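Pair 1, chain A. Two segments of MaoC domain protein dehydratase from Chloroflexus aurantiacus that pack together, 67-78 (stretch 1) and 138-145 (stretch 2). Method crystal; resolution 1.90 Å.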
# COMPACT_ATOMS: atom_id res chain seq x y z
N LEU A 67 -14.68 -0.63 5.09
CA LEU A 67 -14.03 -1.17 3.89
C LEU A 67 -15.09 -1.82 2.97
O LEU A 67 -15.10 -1.57 1.75
CB LEU A 67 -12.90 -2.15 4.23
CG LEU A 67 -12.13 -2.84 3.09
CD1 LEU A 67 -11.61 -1.84 2.04
CD2 LEU A 67 -10.99 -3.69 3.66
N VAL A 68 -15.97 -2.64 3.56
CA VAL A 68 -17.14 -3.16 2.85
C VAL A 68 -17.96 -2.03 2.21
O VAL A 68 -18.31 -2.08 1.02
CB VAL A 68 -18.06 -4.00 3.77
CG1 VAL A 68 -19.37 -4.36 3.05
CG2 VAL A 68 -17.35 -5.27 4.25
N PHE A 69 -18.27 -1.00 3.00
CA PHE A 69 -19.03 0.14 2.48
C PHE A 69 -18.40 0.81 1.25
O PHE A 69 -19.08 0.99 0.23
CB PHE A 69 -19.35 1.13 3.60
CG PHE A 69 -20.06 2.36 3.13
CD1 PHE A 69 -21.45 2.38 3.00
CD2 PHE A 69 -19.34 3.50 2.82
CE1 PHE A 69 -22.10 3.52 2.57
CE2 PHE A 69 -19.99 4.64 2.38
CZ PHE A 69 -21.37 4.65 2.25
N HIS A 70 -17.12 1.19 1.35
CA HIS A 70 -16.43 1.87 0.24
C HIS A 70 -16.32 1.05 -1.02
O HIS A 70 -16.39 1.57 -2.12
CB HIS A 70 -15.05 2.36 0.67
CG HIS A 70 -15.08 3.30 1.85
ND1 HIS A 70 -16.00 4.28 1.96
CD2 HIS A 70 -14.28 3.38 2.98
CE1 HIS A 70 -15.80 4.96 3.10
NE2 HIS A 70 -14.74 4.41 3.73
N ILE A 71 -16.15 -0.25 -0.86
CA ILE A 71 -16.12 -1.14 -2.02
C ILE A 71 -17.49 -1.23 -2.72
O ILE A 71 -17.56 -1.08 -3.94
CB ILE A 71 -15.53 -2.52 -1.65
CG1 ILE A 71 -14.02 -2.35 -1.40
CG2 ILE A 71 -15.79 -3.54 -2.77
CD1 ILE A 71 -13.35 -3.56 -0.80
N VAL A 72 -18.56 -1.45 -1.94
CA VAL A 72 -19.94 -1.46 -2.47
C VAL A 72 -20.24 -0.10 -3.14
O VAL A 72 -20.70 -0.05 -4.30
CB VAL A 72 -20.96 -1.82 -1.36
CG1 VAL A 72 -22.39 -1.53 -1.82
CG2 VAL A 72 -20.84 -3.30 -0.99
N PHE A 73 -19.96 0.98 -2.43
CA PHE A 73 -20.12 2.34 -2.98
C PHE A 73 -19.32 2.55 -4.26
O PHE A 73 -19.86 3.02 -5.27
CB PHE A 73 -19.74 3.38 -1.91
CG PHE A 73 -19.94 4.82 -2.33
CD1 PHE A 73 -19.03 5.46 -3.18
CD2 PHE A 73 -21.00 5.58 -1.81
CE1 PHE A 73 -19.20 6.81 -3.52
CE2 PHE A 73 -21.16 6.92 -2.14
CZ PHE A 73 -20.26 7.54 -3.01
N GLY A 74 -18.04 2.19 -4.23
CA GLY A 74 -17.17 2.35 -5.40
C GLY A 74 -17.70 1.71 -6.68
O GLY A 74 -17.62 2.30 -7.74
N LYS A 75 -18.24 0.49 -6.57
CA LYS A 75 -18.83 -0.20 -7.72
C LYS A 75 -19.95 0.60 -8.40
O LYS A 75 -20.17 0.45 -9.61
CB LYS A 75 -19.43 -1.55 -7.32
CG LYS A 75 -18.53 -2.45 -6.52
CD LYS A 75 -17.37 -2.88 -7.36
CE LYS A 75 -16.05 -2.56 -6.69
NZ LYS A 75 -15.13 -2.87 -7.81
N THR A 76 -20.66 1.41 -7.62
CA THR A 76 -21.84 2.13 -8.12
C THR A 76 -21.41 3.41 -8.82
O THR A 76 -22.17 3.98 -9.62
CB THR A 76 -22.85 2.51 -7.00
OG1 THR A 76 -22.37 3.64 -6.24
CG2 THR A 76 -23.13 1.34 -6.10
N VAL A 77 -20.20 3.87 -8.51
CA VAL A 77 -19.74 5.19 -9.02
C VAL A 77 -19.79 5.36 -10.56
O VAL A 77 -20.33 6.37 -11.05
CB VAL A 77 -18.37 5.58 -8.43
CG1 VAL A 77 -17.80 6.83 -9.11
CG2 VAL A 77 -18.51 5.82 -6.92
N PRO A 78 -19.27 4.37 -11.34
CA PRO A 78 -19.31 4.53 -12.81
C PRO A 78 -20.73 4.82 -13.35
O PRO A 78 -20.87 5.65 -14.25
CB PRO A 78 -18.81 3.16 -13.32
CG PRO A 78 -17.95 2.65 -12.21
CD PRO A 78 -18.69 3.06 -10.96
N VAL A 138 -27.06 -10.60 1.35
CA VAL A 138 -26.85 -9.16 1.43
C VAL A 138 -25.88 -8.88 2.58
O VAL A 138 -26.10 -9.34 3.70
CB VAL A 138 -28.20 -8.45 1.68
CG1 VAL A 138 -28.00 -6.96 1.93
CG2 VAL A 138 -29.16 -8.71 0.50
N VAL A 139 -24.81 -8.15 2.28
CA VAL A 139 -23.82 -7.77 3.28
C VAL A 139 -24.01 -6.31 3.63
O VAL A 139 -23.59 -5.85 4.70
CB VAL A 139 -22.37 -8.06 2.80
CG1 VAL A 139 -22.21 -9.56 2.47
CG2 VAL A 139 -21.99 -7.18 1.62
N LEU A 140 -24.67 -5.58 2.73
CA LEU A 140 -24.94 -4.17 2.92
C LEU A 140 -26.01 -3.70 1.95
O LEU A 140 -25.98 -4.05 0.76
CB LEU A 140 -23.67 -3.36 2.70
CG LEU A 140 -23.78 -1.82 2.68
CD1 LEU A 140 -24.23 -1.30 4.04
CD2 LEU A 140 -22.46 -1.20 2.26
N GLU A 141 -26.96 -2.93 2.46
CA GLU A 141 -27.86 -2.15 1.62
C GLU A 141 -27.98 -0.73 2.19
O GLU A 141 -27.88 -0.53 3.40
CB GLU A 141 -29.24 -2.81 1.51
CG GLU A 141 -29.99 -2.93 2.83
CD GLU A 141 -31.38 -3.52 2.66
OE1 GLU A 141 -32.05 -3.21 1.66
OE2 GLU A 141 -31.80 -4.29 3.54
N TYR A 142 -28.19 0.25 1.33
CA TYR A 142 -28.37 1.63 1.77
C TYR A 142 -29.04 2.43 0.67
O TYR A 142 -29.15 1.98 -0.49
CB TYR A 142 -27.03 2.28 2.17
CG TYR A 142 -26.04 2.36 1.02
CD1 TYR A 142 -26.12 3.38 0.08
CD2 TYR A 142 -25.03 1.41 0.88
CE1 TYR A 142 -25.24 3.45 -1.00
CE2 TYR A 142 -24.13 1.47 -0.18
CZ TYR A 142 -24.24 2.49 -1.12
OH TYR A 142 -23.37 2.56 -2.18
N ILE A 143 -29.51 3.62 1.03
CA ILE A 143 -30.03 4.57 0.08
C ILE A 143 -29.08 5.74 0.07
O ILE A 143 -28.58 6.16 1.11
CB ILE A 143 -31.45 5.04 0.49
CG1 ILE A 143 -32.45 3.89 0.34
CG2 ILE A 143 -31.88 6.27 -0.31
CD1 ILE A 143 -33.71 4.10 1.16
N ARG A 144 -28.78 6.26 -1.11
CA ARG A 144 -28.06 7.52 -1.19
C ARG A 144 -28.70 8.35 -2.27
O ARG A 144 -29.39 7.81 -3.16
CB ARG A 144 -26.54 7.31 -1.40
CG ARG A 144 -26.07 7.02 -2.83
CD ARG A 144 -24.55 7.02 -2.87
NE ARG A 144 -23.95 6.50 -4.10
CZ ARG A 144 -23.21 7.23 -4.94
NH1 ARG A 144 -22.97 8.53 -4.71
NH2 ARG A 144 -22.69 6.64 -6.02
N TRP A 145 -28.50 9.66 -2.20
CA TRP A 145 -28.97 10.53 -3.25
C TRP A 145 -27.90 11.49 -3.64
O TRP A 145 -27.11 11.92 -2.81
CB TRP A 145 -30.32 11.19 -2.93
CG TRP A 145 -30.41 11.99 -1.64
CD1 TRP A 145 -30.46 13.37 -1.51
CD2 TRP A 145 -30.50 11.47 -0.27
NE1 TRP A 145 -30.56 13.74 -0.19
CE2 TRP A 145 -30.59 12.65 0.61
CE3 TRP A 145 -30.51 10.20 0.31
CZ2 TRP A 145 -30.68 12.54 1.99
CZ3 TRP A 145 -30.60 10.10 1.71
CH2 TRP A 145 -30.68 11.24 2.53
O HOH W 1 -24.57 3.75 -4.34

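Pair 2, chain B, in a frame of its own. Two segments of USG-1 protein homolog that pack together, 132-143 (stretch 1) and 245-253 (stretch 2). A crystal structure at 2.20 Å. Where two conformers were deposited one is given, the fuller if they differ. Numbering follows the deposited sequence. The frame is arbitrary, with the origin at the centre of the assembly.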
# COMPACT_ATOMS: atom_id res chain seq x y z
N CYS B 132 -9.59 -16.31 -5.25
CA CYS B 132 -9.50 -14.93 -5.71
C CYS B 132 -8.03 -14.62 -6.05
O CYS B 132 -7.13 -15.29 -5.55
CB CYS B 132 -10.04 -13.96 -4.66
SG CYS B 132 -9.03 -13.79 -3.22
N ALA B 133 -7.81 -13.65 -6.94
CA ALA B 133 -6.49 -13.34 -7.44
C ALA B 133 -5.45 -13.12 -6.33
O ALA B 133 -4.33 -13.66 -6.40
CB ALA B 133 -6.53 -12.12 -8.37
N VAL B 134 -5.81 -12.32 -5.32
CA VAL B 134 -4.81 -11.99 -4.30
C VAL B 134 -4.35 -13.24 -3.54
O VAL B 134 -3.14 -13.43 -3.34
CB VAL B 134 -5.30 -10.90 -3.32
CG1 VAL B 134 -4.36 -10.80 -2.11
CG2 VAL B 134 -5.38 -9.57 -4.04
N ALA B 135 -5.29 -14.08 -3.11
CA ALA B 135 -4.96 -15.30 -2.41
C ALA B 135 -4.15 -16.24 -3.33
O ALA B 135 -3.21 -16.91 -2.86
CB ALA B 135 -6.21 -16.01 -1.94
N ALA B 136 -4.50 -16.28 -4.61
CA ALA B 136 -3.80 -17.16 -5.56
C ALA B 136 -2.37 -16.75 -5.71
O ALA B 136 -1.49 -17.60 -5.73
CB ALA B 136 -4.50 -17.15 -6.95
N GLU B 137 -2.13 -15.44 -5.80
CA GLU B 137 -0.78 -14.91 -6.01
C GLU B 137 0.09 -14.99 -4.75
O GLU B 137 1.26 -15.33 -4.82
CB GLU B 137 -0.85 -13.48 -6.57
CG GLU B 137 -1.58 -13.44 -7.91
CD GLU B 137 -2.42 -12.16 -8.14
OE1 GLU B 137 -2.53 -11.31 -7.21
OE2 GLU B 137 -2.97 -12.04 -9.26
N LEU B 138 -0.50 -14.70 -3.59
CA LEU B 138 0.19 -14.93 -2.34
C LEU B 138 0.64 -16.41 -2.24
O LEU B 138 1.82 -16.68 -2.00
CB LEU B 138 -0.72 -14.62 -1.15
CG LEU B 138 -0.07 -14.71 0.24
CD1 LEU B 138 1.13 -13.77 0.37
CD2 LEU B 138 -1.09 -14.43 1.36
N CYS B 139 -0.31 -17.33 -2.43
CA CYS B 139 -0.04 -18.76 -2.15
C CYS B 139 0.91 -19.36 -3.15
O CYS B 139 1.71 -20.22 -2.79
CB CYS B 139 -1.34 -19.57 -2.09
SG CYS B 139 -2.32 -19.18 -0.62
N GLU B 140 0.84 -18.90 -4.38
CA GLU B 140 1.74 -19.37 -5.40
C GLU B 140 3.19 -19.07 -5.03
O GLU B 140 4.07 -19.86 -5.33
CB GLU B 140 1.41 -18.71 -6.75
CG GLU B 140 2.49 -18.87 -7.80
CD GLU B 140 2.17 -18.12 -9.08
OE1 GLU B 140 1.40 -17.12 -9.01
OE2 GLU B 140 2.69 -18.51 -10.17
N VAL B 141 3.42 -17.93 -4.40
CA VAL B 141 4.77 -17.51 -4.03
C VAL B 141 5.20 -18.18 -2.72
O VAL B 141 6.33 -18.61 -2.60
CB VAL B 141 4.85 -15.96 -3.91
CG1 VAL B 141 6.18 -15.52 -3.27
CG2 VAL B 141 4.64 -15.34 -5.30
N LEU B 142 4.29 -18.27 -1.76
CA LEU B 142 4.60 -18.87 -0.46
C LEU B 142 4.80 -20.38 -0.47
O LEU B 142 5.66 -20.89 0.24
CB LEU B 142 3.49 -18.57 0.53
CG LEU B 142 3.69 -17.40 1.47
CD1 LEU B 142 4.41 -16.22 0.83
CD2 LEU B 142 2.31 -17.00 1.98
N ALA B 143 3.98 -21.09 -1.25
CA ALA B 143 4.05 -22.56 -1.27
C ALA B 143 5.50 -23.10 -1.40
O ALA B 143 5.94 -23.88 -0.55
CB ALA B 143 3.13 -23.16 -2.33
N GLY B 245 -3.83 -5.02 -12.07
CA GLY B 245 -2.75 -5.74 -11.36
C GLY B 245 -2.84 -5.64 -9.85
O GLY B 245 -3.30 -4.62 -9.32
N ASP B 246 -2.43 -6.71 -9.16
CA ASP B 246 -2.30 -6.69 -7.70
C ASP B 246 -0.85 -6.40 -7.32
O ASP B 246 0.04 -6.96 -7.94
CB ASP B 246 -2.68 -8.05 -7.10
CG ASP B 246 -4.13 -8.40 -7.31
OD1 ASP B 246 -5.01 -7.48 -7.29
OD2 ASP B 246 -4.39 -9.60 -7.50
N SER B 247 -0.63 -5.53 -6.34
CA SER B 247 0.70 -5.26 -5.78
C SER B 247 0.69 -5.64 -4.29
O SER B 247 -0.04 -5.05 -3.51
CB SER B 247 1.06 -3.77 -5.93
OG SER B 247 0.96 -3.35 -7.29
N LEU B 248 1.49 -6.63 -3.90
CA LEU B 248 1.41 -7.15 -2.54
C LEU B 248 2.70 -6.91 -1.77
O LEU B 248 3.78 -7.17 -2.29
CB LEU B 248 1.14 -8.67 -2.55
CG LEU B 248 0.04 -9.22 -3.48
CD1 LEU B 248 -0.08 -10.73 -3.29
CD2 LEU B 248 -1.29 -8.52 -3.20
N SER B 249 2.59 -6.41 -0.54
CA SER B 249 3.73 -6.31 0.34
C SER B 249 3.55 -7.31 1.48
O SER B 249 2.60 -7.24 2.26
CB SER B 249 3.88 -4.88 0.87
OG SER B 249 4.93 -4.84 1.81
N VAL B 250 4.47 -8.26 1.55
CA VAL B 250 4.37 -9.40 2.45
C VAL B 250 5.53 -9.36 3.45
O VAL B 250 6.65 -9.04 3.08
CB VAL B 250 4.41 -10.72 1.62
CG1 VAL B 250 4.33 -11.97 2.52
CG2 VAL B 250 3.27 -10.75 0.55
N THR B 251 5.24 -9.65 4.73
CA THR B 251 6.27 -9.87 5.76
C THR B 251 6.07 -11.23 6.38
O THR B 251 4.98 -11.53 6.89
CB THR B 251 6.20 -8.84 6.88
OG1 THR B 251 6.08 -7.54 6.32
CG2 THR B 251 7.47 -8.88 7.76
N LEU B 252 7.09 -12.07 6.33
CA LEU B 252 7.05 -13.35 7.01
C LEU B 252 7.94 -13.30 8.22
O LEU B 252 9.10 -12.90 8.13
CB LEU B 252 7.56 -14.48 6.10
CG LEU B 252 7.12 -14.56 4.64
CD1 LEU B 252 7.58 -15.87 4.03
CD2 LEU B 252 5.64 -14.51 4.64
N GLN B 253 7.39 -13.72 9.36
CA GLN B 253 8.16 -13.89 10.58
C GLN B 253 8.44 -15.37 10.72
O GLN B 253 7.52 -16.18 10.89
CB GLN B 253 7.38 -13.38 11.78
CG GLN B 253 8.14 -13.47 13.10
CD GLN B 253 9.14 -12.36 13.26
OE1 GLN B 253 8.82 -11.19 13.05
NE2 GLN B 253 10.37 -12.71 13.64

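What geometry do the two pairs share? In each, a helix lies across a strand of the same chain, with axes 9.6 Å apart at closest approach and N-to-C directions 60° apart in pair 1 and 50° in pair 2. The central backbones superpose with an RMSD of 0.8 Å. On the strand, L140(A), Y142(A) and R144(A) match D246(B), L248(B) and V250(B), and all six point their CA-to-CB bonds toward the helix, as alternate residues of a strand do. From the helix, V68(A), F69(A), V72(A), F73(A) and T76(A) match A133(B), V134(B), E137(B), L138(B) and V141(B).

How is the space around L140(A) and D246(B) filled? In pair 1 the answer is apolar: CD2 of L140(A) lies 3.8 Å from CD1 of F69(A) and 4.0 Å from CB of V72(A). Beside it, CG1 of V68(A) lies 4.1 Å from CG2 of V139(A), whereas G245(B), matching V139(A), has no side chain and makes no contact with the helix stretch. D246(B) brings a carboxylate instead, and E137(B), in the place of V72(A), brings another. OE1 of E137(B) is 2.5 Å from OD2 of D246(B), so close that one acid group probably holds a proton. The smaller A133(B) and V134(B) line this polar spot, CB of A133(B) being 3.4 Å and CG2 of V134(B) 3.6 Å from OD2 of D246(B).

What occupies the middle? Y142(A) reaches across with an aromatic ring, over one face of which sits CE1 of F69(A), 4.0 Å from CD2 of Y142(A); the ring planes meet obliquely at 50°. CG1 of V72(A) comes within 3.8 Å of CE2 of Y142(A). L248(B) does the job with branched aliphatic carbons: its CD2 is 4.0 Å from CG1 of V134(B), and its CD1 is 4.3 Å from CB of E137(B).

What happens at the third matched position, R144(A) and V250(B)? Pair 1 uses the long R144(A). Its guanidinium lays one face against the F73(A) ring, with NH1 3.3 Å from CZ of F73(A), while NH2 donates a hydrogen bond of 3.0 Å to OG1 of T76(A). A water ties the group together, donating to OG1 of T76(A) (2.9 Å), accepting from NE of R144(A) (2.8 Å) and hydrogen-bonding OH of Y142(A) (2.7 Å). Pair 2 is apolar here: CD1 of L138(B), matching F73(A), meets CG2 of V250(B) at 3.7 Å, and V141(B), in the place of T76(A), does not reach the strand stretch. Thus the acidic pair of pair 2 involves D246(B), whereas the polar network of pair 1 gathers around R144(A).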